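Tll1590 protein (Thermosynechococcus elongatus, PDB 6LDQ) is a glycosyltransferase-family protein whose modelled chain forms a Rossmann-like alpha/beta domain of the GT-B class. Local coordinates at residues A[5-13]-A[106-116]; A[164-175]-A[185-196]. All coordinates share one frame; numbering follows the deposited sequence.

Interaction 1. Residues A[5-13]-A[106-116]; sequences RQPIALISV and YPLIHTNYWLS
The methyl group of Ala-9 sits squarely over one face of the Tyr-106 ring, its CB 3.7 Å from the ring centroid and 11° off the normal, a CH-pi contact for which alanine's single methyl is well suited, since it lets the ring lie close over the strand. With chi1 at -53°, the tyrosine CG stands beside its own backbone N, which folds the ring across residue 9 and sends OH to Asp-48. Pro-7 O lies at the ring edge; buried without a hydrogen-bond donor, it has Tyr-106 CA at 3.3 Å. Next to it the rings of Pro-7 and Pro-107 cross at about a right angle, CD to CD 3.6 Å, a compact end for a strand pair.

Residues 8-11 and 108-112 form the parallel pair at the middle of the Rossmann-like sheet, stitched by bonds such as His-110 N to Ala-9 O (2.8 Å). On the face of Ile-8 and Leu-10, the Ile-8 and Leu-108 side chains lie side by side and point the same way, CG2 of Ile-8 3.8 Å from CB of Leu-108. Leu-10 CD1 leans on His-110 CB, while the imidazole leads away, its two nitrogens held by Tyr-211 and Thr-134. On the face of Ala-9, Ile-11 slants across Ile-109, CD1 to CG2 3.6 Å; branched residues suit this buried, extended backbone.

Past the strands the chain of 106-116 turns into a helix, and Ser-116 of its first turn reaches back to both segments. Its OG donates to Asn-112 O at 2.7 Å and accepts from Val-13 N at 3.0 Å; a short hydroxyl side chain suits the place because it can donate and accept at once. A chi1 of -49° keeps that hydroxyl beside its own backbone N, facing both partners, while Ser-116 CB rests against Ile-11 CG2.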
loop_
_atom_site.group_PDB
_atom_site.type_symbol
_atom_site.label_atom_id
_atom_site.label_comp_id
_atom_site.label_asym_id
_atom_site.label_seq_id
_atom_site.Cartn_x
_atom_site.Cartn_y
_atom_site.Cartn_z
ATOM N N ARG A 5 -1.387 7.520 -15.229
ATOM C CA ARG A 5 -1.711 6.103 -15.541
ATOM C C ARG A 5 -2.813 5.605 -14.612
ATOM O O ARG A 5 -2.681 5.848 -13.419
ATOM C CB ARG A 5 -0.441 5.272 -15.600
ATOM C CG ARG A 5 0.191 5.283 -16.967
ATOM C CD ARG A 5 1.657 5.300 -16.763
ATOM N NE ARG A 5 2.252 4.077 -17.187
ATOM C CZ ARG A 5 3.501 3.981 -17.555
ATOM N NH1 ARG A 5 3.980 2.821 -17.956
ATOM N NH2 ARG A 5 4.275 5.039 -17.507
ATOM N N GLN A 6 -3.726 4.794 -15.172
ATOM C CA GLN A 6 -5.047 4.619 -14.528
ATOM C C GLN A 6 -5.227 3.744 -13.307
ATOM O O GLN A 6 -4.953 4.268 -12.227
ATOM C CB GLN A 6 -6.294 4.926 -15.360
ATOM C CG GLN A 6 -6.737 3.945 -16.428
ATOM C CD GLN A 6 -7.965 4.531 -17.097
ATOM O OE1 GLN A 6 -8.257 5.692 -16.920
ATOM N NE2 GLN A 6 -8.704 3.754 -17.869
ATOM N N PRO A 7 -5.597 2.461 -13.429
ATOM C CA PRO A 7 -6.120 1.765 -12.301
ATOM C C PRO A 7 -5.001 1.615 -11.273
ATOM O O PRO A 7 -4.046 1.048 -11.621
ATOM C CB PRO A 7 -6.651 0.469 -12.916
ATOM C CG PRO A 7 -5.756 0.245 -14.086
ATOM C CD PRO A 7 -5.222 1.597 -14.509
ATOM N N ILE A 8 -5.142 2.252 -10.119
ATOM C CA ILE A 8 -4.106 2.092 -9.067
ATOM C C ILE A 8 -4.724 1.330 -7.897
ATOM O O ILE A 8 -5.868 1.461 -7.684
ATOM C CB ILE A 8 -3.506 3.423 -8.604
ATOM C CG1 ILE A 8 -4.495 4.263 -7.816
ATOM C CG2 ILE A 8 -2.823 4.193 -9.705
ATOM C CD1 ILE A 8 -3.871 5.479 -7.273
ATOM N N ALA A 9 -3.914 0.544 -7.226
ATOM C CA ALA A 9 -4.335 -0.234 -6.078
ATOM C C ALA A 9 -3.572 0.255 -4.864
ATOM O O ALA A 9 -2.341 0.380 -4.912
ATOM C CB ALA A 9 -4.097 -1.733 -6.293
ATOM N N LEU A 10 -4.307 0.558 -3.799
ATOM C CA LEU A 10 -3.729 0.752 -2.476
ATOM C C LEU A 10 -4.019 -0.510 -1.672
ATOM O O LEU A 10 -5.104 -1.095 -1.783
ATOM C CB LEU A 10 -4.310 1.986 -1.774
ATOM C CG LEU A 10 -3.769 3.398 -2.092
ATOM C CD1 LEU A 10 -3.604 3.677 -3.568
ATOM C CD2 LEU A 10 -4.624 4.470 -1.417
ATOM N N ILE A 11 -3.041 -0.955 -0.895
ATOM C CA ILE A 11 -3.191 -2.183 -0.125
ATOM C C ILE A 11 -2.881 -1.892 1.335
ATOM O O ILE A 11 -1.814 -1.353 1.646
ATOM C CB ILE A 11 -2.272 -3.304 -0.641
ATOM C CG1 ILE A 11 -2.710 -3.755 -2.027
ATOM C CG2 ILE A 11 -2.310 -4.500 0.309
ATOM C CD1 ILE A 11 -1.687 -4.611 -2.703
ATOM N N SER A 12 -3.821 -2.258 2.221
ATOM C CA SER A 12 -3.725 -2.184 3.671
ATOM C C SER A 12 -4.372 -3.461 4.225
ATOM O O SER A 12 -5.530 -3.464 4.652
ATOM C CB SER A 12 -4.396 -0.932 4.220
ATOM O OG SER A 12 -4.229 -0.836 5.619
ATOM N N VAL A 13 -3.602 -4.554 4.223
ATOM C CA VAL A 13 -4.049 -5.829 4.792
ATOM C C VAL A 13 -4.833 -5.586 6.072
ATOM O O VAL A 13 -5.997 -5.991 6.189
ATOM C CB VAL A 13 -2.867 -6.768 5.063
ATOM C CG1 VAL A 13 -3.388 -8.133 5.576
ATOM C CG2 VAL A 13 -1.995 -6.925 3.822
ATOM N N TYR A 106 -3.135 -3.197 -12.532
ATOM C CA TYR A 106 -2.665 -1.987 -11.846
ATOM C C TYR A 106 -1.220 -1.604 -12.150
ATOM O O TYR A 106 -0.286 -2.303 -11.718
ATOM C CB TYR A 106 -2.826 -2.155 -10.332
ATOM C CG TYR A 106 -4.220 -2.558 -9.901
ATOM C CD1 TYR A 106 -5.272 -1.654 -9.943
ATOM C CD2 TYR A 106 -4.486 -3.848 -9.476
ATOM C CE1 TYR A 106 -6.558 -2.020 -9.555
ATOM C CE2 TYR A 106 -5.764 -4.231 -9.082
ATOM C CZ TYR A 106 -6.796 -3.320 -9.118
ATOM O OH TYR A 106 -8.062 -3.708 -8.738
ATOM N N PRO A 107 -0.988 -0.488 -12.866
ATOM C CA PRO A 107 0.395 -0.041 -13.116
ATOM C C PRO A 107 1.087 0.513 -11.889
ATOM O O PRO A 107 2.308 0.688 -11.910
ATOM C CB PRO A 107 0.231 1.061 -14.184
ATOM C CG PRO A 107 -1.221 1.491 -14.088
ATOM C CD PRO A 107 -1.955 0.221 -13.739
ATOM N N LEU A 108 0.343 0.873 -10.862
ATOM C CA LEU A 108 0.914 1.372 -9.624
ATOM C C LEU A 108 0.193 0.670 -8.490
ATOM O O LEU A 108 -1.033 0.501 -8.518
ATOM C CB LEU A 108 0.772 2.894 -9.492
ATOM C CG LEU A 108 1.358 3.648 -8.294
ATOM C CD1 LEU A 108 1.822 5.042 -8.769
ATOM C CD2 LEU A 108 0.318 3.794 -7.192
ATOM N N ILE A 109 0.965 0.224 -7.516
ATOM C CA ILE A 109 0.423 -0.383 -6.314
ATOM C C ILE A 109 1.102 0.288 -5.135
ATOM O O ILE A 109 2.333 0.336 -5.085
ATOM C CB ILE A 109 0.657 -1.905 -6.283
ATOM C CG1 ILE A 109 0.038 -2.582 -7.516
ATOM C CG2 ILE A 109 0.075 -2.477 -5.012
ATOM C CD1 ILE A 109 -0.034 -4.120 -7.389
ATOM N N HIS A 110 0.308 0.803 -4.197
ATOM C CA HIS A 110 0.817 1.552 -3.048
ATOM C C HIS A 110 0.438 0.787 -1.787
ATOM O O HIS A 110 -0.740 0.717 -1.430
ATOM C CB HIS A 110 0.266 2.984 -3.038
ATOM C CG HIS A 110 0.787 3.837 -1.916
ATOM N ND1 HIS A 110 0.440 5.166 -1.773
ATOM C CD2 HIS A 110 1.610 3.548 -0.876
ATOM C CE1 HIS A 110 1.034 5.661 -0.699
ATOM N NE2 HIS A 110 1.755 4.702 -0.140
ATOM N N THR A 111 1.443 0.223 -1.116
ATOM C CA THR A 111 1.279 -0.655 0.034
ATOM C C THR A 111 1.452 0.124 1.334
ATOM O O THR A 111 2.182 1.117 1.385
ATOM C CB THR A 111 2.297 -1.795 -0.045
ATOM O OG1 THR A 111 3.607 -1.270 -0.272
ATOM C CG2 THR A 111 1.951 -2.682 -1.211
ATOM N N ASN A 112 0.740 -0.308 2.377
ATOM C CA ASN A 112 0.694 0.406 3.647
ATOM C C ASN A 112 1.113 -0.510 4.790
ATOM O O ASN A 112 0.491 -1.553 5.001
ATOM C CB ASN A 112 -0.695 0.931 3.960
ATOM C CG ASN A 112 -0.688 1.899 5.126
ATOM O OD1 ASN A 112 -0.043 2.952 5.073
ATOM N ND2 ASN A 112 -1.407 1.557 6.182
ATOM N N TYR A 113 2.110 -0.071 5.566
ATOM C CA TYR A 113 2.704 -0.861 6.648
ATOM C C TYR A 113 3.454 -2.089 6.130
ATOM O O TYR A 113 3.122 -2.650 5.084
ATOM C CB TYR A 113 1.641 -1.280 7.672
ATOM C CG TYR A 113 2.221 -1.777 8.987
ATOM C CD1 TYR A 113 3.142 -1.016 9.696
ATOM C CD2 TYR A 113 1.823 -2.999 9.522
ATOM C CE1 TYR A 113 3.664 -1.462 10.901
ATOM C CE2 TYR A 113 2.339 -3.458 10.713
ATOM C CZ TYR A 113 3.257 -2.684 11.402
ATOM O OH TYR A 113 3.762 -3.141 12.595
ATOM N N TRP A 114 4.455 -2.552 6.895
ATOM C CA TRP A 114 5.372 -3.556 6.362
ATOM C C TRP A 114 4.658 -4.828 5.926
ATOM O O TRP A 114 5.110 -5.488 4.982
ATOM C CB TRP A 114 6.477 -3.859 7.393
ATOM C CG TRP A 114 6.077 -4.668 8.587
ATOM C CD1 TRP A 114 5.680 -4.192 9.804
ATOM C CD2 TRP A 114 6.104 -6.102 8.704
ATOM N NE1 TRP A 114 5.435 -5.249 10.672
ATOM C CE2 TRP A 114 5.679 -6.425 10.012
ATOM C CE3 TRP A 114 6.434 -7.138 7.829
ATOM C CZ2 TRP A 114 5.602 -7.743 10.467
ATOM C CZ3 TRP A 114 6.342 -8.445 8.278
ATOM C CH2 TRP A 114 5.924 -8.734 9.581
ATOM N N LEU A 115 3.534 -5.172 6.575
ATOM C CA LEU A 115 2.801 -6.401 6.250
ATOM C C LEU A 115 2.235 -6.353 4.829
ATOM O O LEU A 115 2.412 -7.284 4.039
ATOM C CB LEU A 115 1.664 -6.619 7.261
ATOM C CG LEU A 115 2.032 -7.012 8.700
ATOM C CD1 LEU A 115 0.889 -6.688 9.632
ATOM C CD2 LEU A 115 2.379 -8.499 8.783
ATOM N N SER A 116 1.522 -5.289 4.502
ATOM C CA SER A 116 1.115 -5.088 3.111
ATOM C C SER A 116 2.332 -5.022 2.192
ATOM O O SER A 116 2.266 -5.450 1.036
ATOM C CB SER A 116 0.293 -3.812 3.001
ATOM O OG SER A 116 -0.722 -3.775 3.995
#

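Interaction 2. Residues A[164-175]-A[185-196]; sequences LENADCVIVTSP and VSKAGQTRLIPC
Leu-193 and Val-172 each lay a methyl on a flat peptide group across the contact. Leu-193 CD1 covers one face of the Ser-174 to Pro-175 peptide, 4.1 Å from Pro-175 N; Val-172 CG2 stands above the plane of the Arg-192 carbonyl, 3.4 Å from its O. At the edge of the Thr-173 carbonyl, Cys-196 N donates in plane onto a lone pair (3.1 Å). With chi1 at -176°, the Leu-193 CG lies opposite its own N, and CD1 reaches back toward the other strand.

Four further backbone bonds join the parallel strands, Val-170 N to Gln-190 O being nearly straight at 174°. On the side of Ile-171 and Arg-192 the Ile-171 side chain slants across Ile-194, CG2 to CG1 3.7 Å, and Cys-169 SG rests on the aliphatic Arg-192 CG (3.5 Å). Before the strands, Gly-189 CA comes within 3.2 Å of Leu-164 O, an approach suited to a residue without CB, with phi at 87°. A water donates to Leu-164 O and Ala-167 O and accepts from Gln-190 N, bridging the end of helix 153-166 to the residue just ahead of strand 191-193.

Together with helix 175-185 the strands make a beta-alpha-beta unit. That helix covers Val-172, and its Glu-178 binds Thr-191 OG1; helix 200-216 packs on Cys-169, Ile-171 and Ile-194, and strand 130-134 flanks 169-172, with 191-193 outermost.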
loop_
_atom_site.group_PDB
_atom_site.type_symbol
_atom_site.label_atom_id
_atom_site.label_comp_id
_atom_site.label_asym_id
_atom_site.label_seq_id
_atom_site.Cartn_x
_atom_site.Cartn_y
_atom_site.Cartn_z
ATOM N N LEU A 164 12.600 -1.553 1.343
ATOM C CA LEU A 164 13.413 -0.374 1.068
ATOM C C LEU A 164 14.288 -0.578 -0.162
ATOM O O LEU A 164 14.489 0.357 -0.952
ATOM C CB LEU A 164 14.276 -0.031 2.284
ATOM C CG LEU A 164 13.541 0.677 3.417
ATOM C CD1 LEU A 164 14.370 0.567 4.708
ATOM C CD2 LEU A 164 13.286 2.144 3.042
ATOM N N GLU A 165 14.785 -1.801 -0.359
ATOM C CA GLU A 165 15.717 -2.075 -1.445
ATOM C C GLU A 165 15.042 -2.189 -2.805
ATOM O O GLU A 165 15.682 -1.930 -3.827
ATOM C CB GLU A 165 16.488 -3.366 -1.158
ATOM C CG GLU A 165 17.504 -3.238 -0.050
ATOM C CD GLU A 165 18.041 -4.586 0.393
ATOM O OE1 GLU A 165 17.352 -5.603 0.174
ATOM O OE2 GLU A 165 19.147 -4.623 0.963
ATOM N N ASN A 166 13.776 -2.595 -2.857
ATOM C CA ASN A 166 13.153 -2.919 -4.130
ATOM C C ASN A 166 11.970 -2.039 -4.496
ATOM O O ASN A 166 11.568 -2.041 -5.667
ATOM C CB ASN A 166 12.696 -4.387 -4.140
ATOM C CG ASN A 166 13.854 -5.348 -4.214
ATOM O OD1 ASN A 166 14.294 -5.719 -5.303
ATOM N ND2 ASN A 166 14.357 -5.768 -3.051
ATOM N N ALA A 167 11.394 -1.309 -3.549
ATOM C CA ALA A 167 10.306 -0.402 -3.883
ATOM C C ALA A 167 10.851 0.834 -4.588
ATOM O O ALA A 167 11.992 1.253 -4.371
ATOM C CB ALA A 167 9.538 -0.001 -2.625
ATOM N N ASP A 168 10.026 1.422 -5.451
ATOM C CA ASP A 168 10.471 2.630 -6.132
ATOM C C ASP A 168 10.553 3.802 -5.170
ATOM O O ASP A 168 11.469 4.625 -5.270
ATOM C CB ASP A 168 9.551 2.939 -7.310
ATOM C CG ASP A 168 9.502 1.800 -8.284
ATOM O OD1 ASP A 168 10.509 1.582 -8.991
ATOM O OD2 ASP A 168 8.489 1.077 -8.294
ATOM N N CYS A 169 9.627 3.888 -4.218
ATOM C CA CYS A 169 9.703 4.956 -3.233
ATOM C C CYS A 169 9.009 4.566 -1.936
ATOM O O CYS A 169 7.891 4.048 -1.953
ATOM C CB CYS A 169 9.092 6.255 -3.764
ATOM S SG CYS A 169 9.140 7.559 -2.553
ATOM N N VAL A 170 9.659 4.872 -0.811
ATOM C CA VAL A 170 9.098 4.608 0.508
ATOM C C VAL A 170 8.747 5.926 1.189
ATOM O O VAL A 170 9.615 6.786 1.368
ATOM C CB VAL A 170 10.063 3.795 1.381
ATOM C CG1 VAL A 170 9.478 3.667 2.771
ATOM C CG2 VAL A 170 10.291 2.444 0.761
ATOM N N ILE A 171 7.498 6.057 1.612
ATOM C CA ILE A 171 6.987 7.274 2.229
ATOM C C ILE A 171 7.106 7.161 3.749
ATOM O O ILE A 171 6.712 6.149 4.348
ATOM C CB ILE A 171 5.531 7.527 1.784
ATOM C CG1 ILE A 171 5.522 7.958 0.312
ATOM C CG2 ILE A 171 4.881 8.605 2.657
ATOM C CD1 ILE A 171 4.619 7.159 -0.590
ATOM N N VAL A 172 7.712 8.174 4.370
ATOM C CA VAL A 172 7.759 8.302 5.822
ATOM C C VAL A 172 6.835 9.435 6.234
ATOM O O VAL A 172 6.637 10.401 5.484
ATOM C CB VAL A 172 9.198 8.560 6.312
ATOM C CG1 VAL A 172 10.047 7.305 6.130
ATOM C CG2 VAL A 172 9.803 9.727 5.551
ATOM N N THR A 173 6.261 9.329 7.424
ATOM C CA THR A 173 5.260 10.306 7.840
ATOM C C THR A 173 5.781 11.310 8.858
ATOM O O THR A 173 5.030 12.193 9.271
ATOM C CB THR A 173 4.004 9.606 8.387
ATOM O OG1 THR A 173 4.281 9.017 9.659
ATOM C CG2 THR A 173 3.531 8.523 7.431
ATOM N N SER A 174 7.045 11.212 9.259
ATOM C CA SER A 174 7.636 12.205 10.146
ATOM C C SER A 174 9.143 12.047 10.091
ATOM O O SER A 174 9.638 10.959 9.773
ATOM C CB SER A 174 7.138 12.040 11.588
ATOM O OG SER A 174 7.493 10.772 12.105
ATOM N N PRO A 175 9.899 13.105 10.370
ATOM C CA PRO A 175 11.356 12.939 10.434
ATOM C C PRO A 175 11.779 11.898 11.447
ATOM O O PRO A 175 12.750 11.173 11.206
ATOM C CB PRO A 175 11.836 14.342 10.812
ATOM C CG PRO A 175 10.795 15.230 10.196
ATOM C CD PRO A 175 9.513 14.522 10.500
ATOM N N VAL A 185 17.008 0.191 10.711
ATOM C CA VAL A 185 16.578 -0.740 9.674
ATOM C C VAL A 185 17.574 -0.738 8.519
ATOM O O VAL A 185 18.272 -1.730 8.298
ATOM C CB VAL A 185 15.150 -0.418 9.190
ATOM C CG1 VAL A 185 14.736 -1.358 8.053
ATOM C CG2 VAL A 185 14.165 -0.501 10.339
ATOM N N SER A 186 17.641 0.352 7.758
ATOM C CA SER A 186 18.531 0.352 6.603
ATOM C C SER A 186 18.632 1.761 6.045
ATOM O O SER A 186 17.661 2.523 6.088
ATOM C CB SER A 186 18.029 -0.608 5.513
ATOM O OG SER A 186 18.807 -0.498 4.341
ATOM N N LYS A 187 19.801 2.080 5.486
ATOM C CA LYS A 187 20.020 3.342 4.783
ATOM C C LYS A 187 19.638 3.273 3.311
ATOM O O LYS A 187 19.718 4.294 2.607
ATOM C CB LYS A 187 21.490 3.764 4.882
ATOM C CG LYS A 187 22.039 3.878 6.301
ATOM C CD LYS A 187 22.419 5.302 6.618
ATOM C CE LYS A 187 22.269 5.606 8.104
ATOM N NZ LYS A 187 22.771 4.503 8.979
ATOM N N ALA A 188 19.251 2.102 2.829
ATOM C CA ALA A 188 18.968 1.906 1.421
ATOM C C ALA A 188 17.625 2.534 1.046
ATOM O O ALA A 188 16.793 2.846 1.901
ATOM C CB ALA A 188 18.987 0.409 1.089
ATOM N N GLY A 189 17.426 2.721 -0.257
ATOM C CA GLY A 189 16.140 3.110 -0.802
ATOM C C GLY A 189 15.919 4.615 -0.819
ATOM O O GLY A 189 16.671 5.403 -0.239
ATOM N N GLN A 190 14.851 5.014 -1.511
ATOM C CA GLN A 190 14.435 6.409 -1.592
ATOM C C GLN A 190 13.245 6.620 -0.664
ATOM O O GLN A 190 12.209 5.968 -0.823
ATOM C CB GLN A 190 14.074 6.795 -3.028
ATOM C CG GLN A 190 14.529 8.213 -3.426
ATOM C CD GLN A 190 13.774 8.762 -4.627
ATOM O OE1 GLN A 190 12.883 8.104 -5.170
ATOM N NE2 GLN A 190 14.125 9.980 -5.047
ATOM N N THR A 191 13.404 7.503 0.318
ATOM C CA THR A 191 12.326 7.899 1.209
ATOM C C THR A 191 11.874 9.314 0.869
ATOM O O THR A 191 12.674 10.153 0.446
ATOM C CB THR A 191 12.754 7.821 2.683
ATOM O OG1 THR A 191 14.074 8.371 2.840
ATOM C CG2 THR A 191 12.759 6.352 3.180
ATOM N N ARG A 192 10.584 9.576 1.056
ATOM C CA ARG A 192 10.024 10.907 0.853
ATOM C C ARG A 192 9.114 11.233 2.023
ATOM O O ARG A 192 8.414 10.351 2.525
ATOM C CB ARG A 192 9.238 10.988 -0.459
ATOM C CG ARG A 192 10.096 10.803 -1.686
ATOM C CD ARG A 192 10.547 12.147 -2.238
ATOM N NE ARG A 192 11.812 12.034 -2.959
ATOM C CZ ARG A 192 12.376 13.030 -3.635
ATOM N NH1 ARG A 192 11.785 14.222 -3.690
ATOM N NH2 ARG A 192 13.529 12.833 -4.261
ATOM N N LEU A 193 9.117 12.500 2.438
ATOM C CA LEU A 193 8.346 12.947 3.593
ATOM C C LEU A 193 6.963 13.365 3.133
ATOM O O LEU A 193 6.820 14.360 2.417
ATOM C CB LEU A 193 9.031 14.109 4.306
ATOM C CG LEU A 193 8.328 14.568 5.579
ATOM C CD1 LEU A 193 8.328 13.432 6.629
ATOM C CD2 LEU A 193 9.003 15.804 6.154
ATOM N N ILE A 194 5.949 12.621 3.552
ATOM C CA ILE A 194 4.559 13.038 3.431
ATOM C C ILE A 194 3.935 12.976 4.817
ATOM O O ILE A 194 3.584 11.898 5.306
ATOM C CB ILE A 194 3.787 12.169 2.425
ATOM C CG1 ILE A 194 4.601 11.973 1.145
ATOM C CG2 ILE A 194 2.426 12.792 2.119
ATOM C CD1 ILE A 194 4.831 13.235 0.345
ATOM N N PRO A 195 3.799 14.112 5.491
ATOM C CA PRO A 195 3.600 14.095 6.942
ATOM C C PRO A 195 2.198 13.673 7.343
ATOM O O PRO A 195 1.215 13.925 6.644
ATOM C CB PRO A 195 3.875 15.546 7.357
ATOM C CG PRO A 195 4.469 16.215 6.134
ATOM C CD PRO A 195 3.917 15.484 4.967
ATOM N N CYS A 196 2.140 12.987 8.484
ATOM C CA CYS A 196 0.880 12.702 9.157
ATOM C C CYS A 196 0.052 13.973 9.294
ATOM O O CYS A 196 0.582 15.042 9.611
ATOM C CB CYS A 196 1.163 12.105 10.538
ATOM S SG CYS A 196 -0.256 12.061 11.656
HETATM O O HOH W 1 13.240 2.382 -2.189
#

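How the interactions relate
From the N terminus, strand 8-11 is followed by helix 32-42, strands 47-52, 61-63 and 68-73 and helix 90-104; interaction 1 then closes this long excursion on strand 108-112 in the middle of the sheet. The chain then runs through helix 113-126, strand 130-134 and helix 153-166. Interaction 2 opens only afterwards and closes a far shorter loop, helix 175-185, at the sheet's edge. The two are therefore in series, neither nested nor crossed. Strand 130-134 lies between their strands, yet His-110 NE2 and Ile-171 CD1 meet at 3.8 Å. Helix 200-216, last in the chain, packs against residues of both.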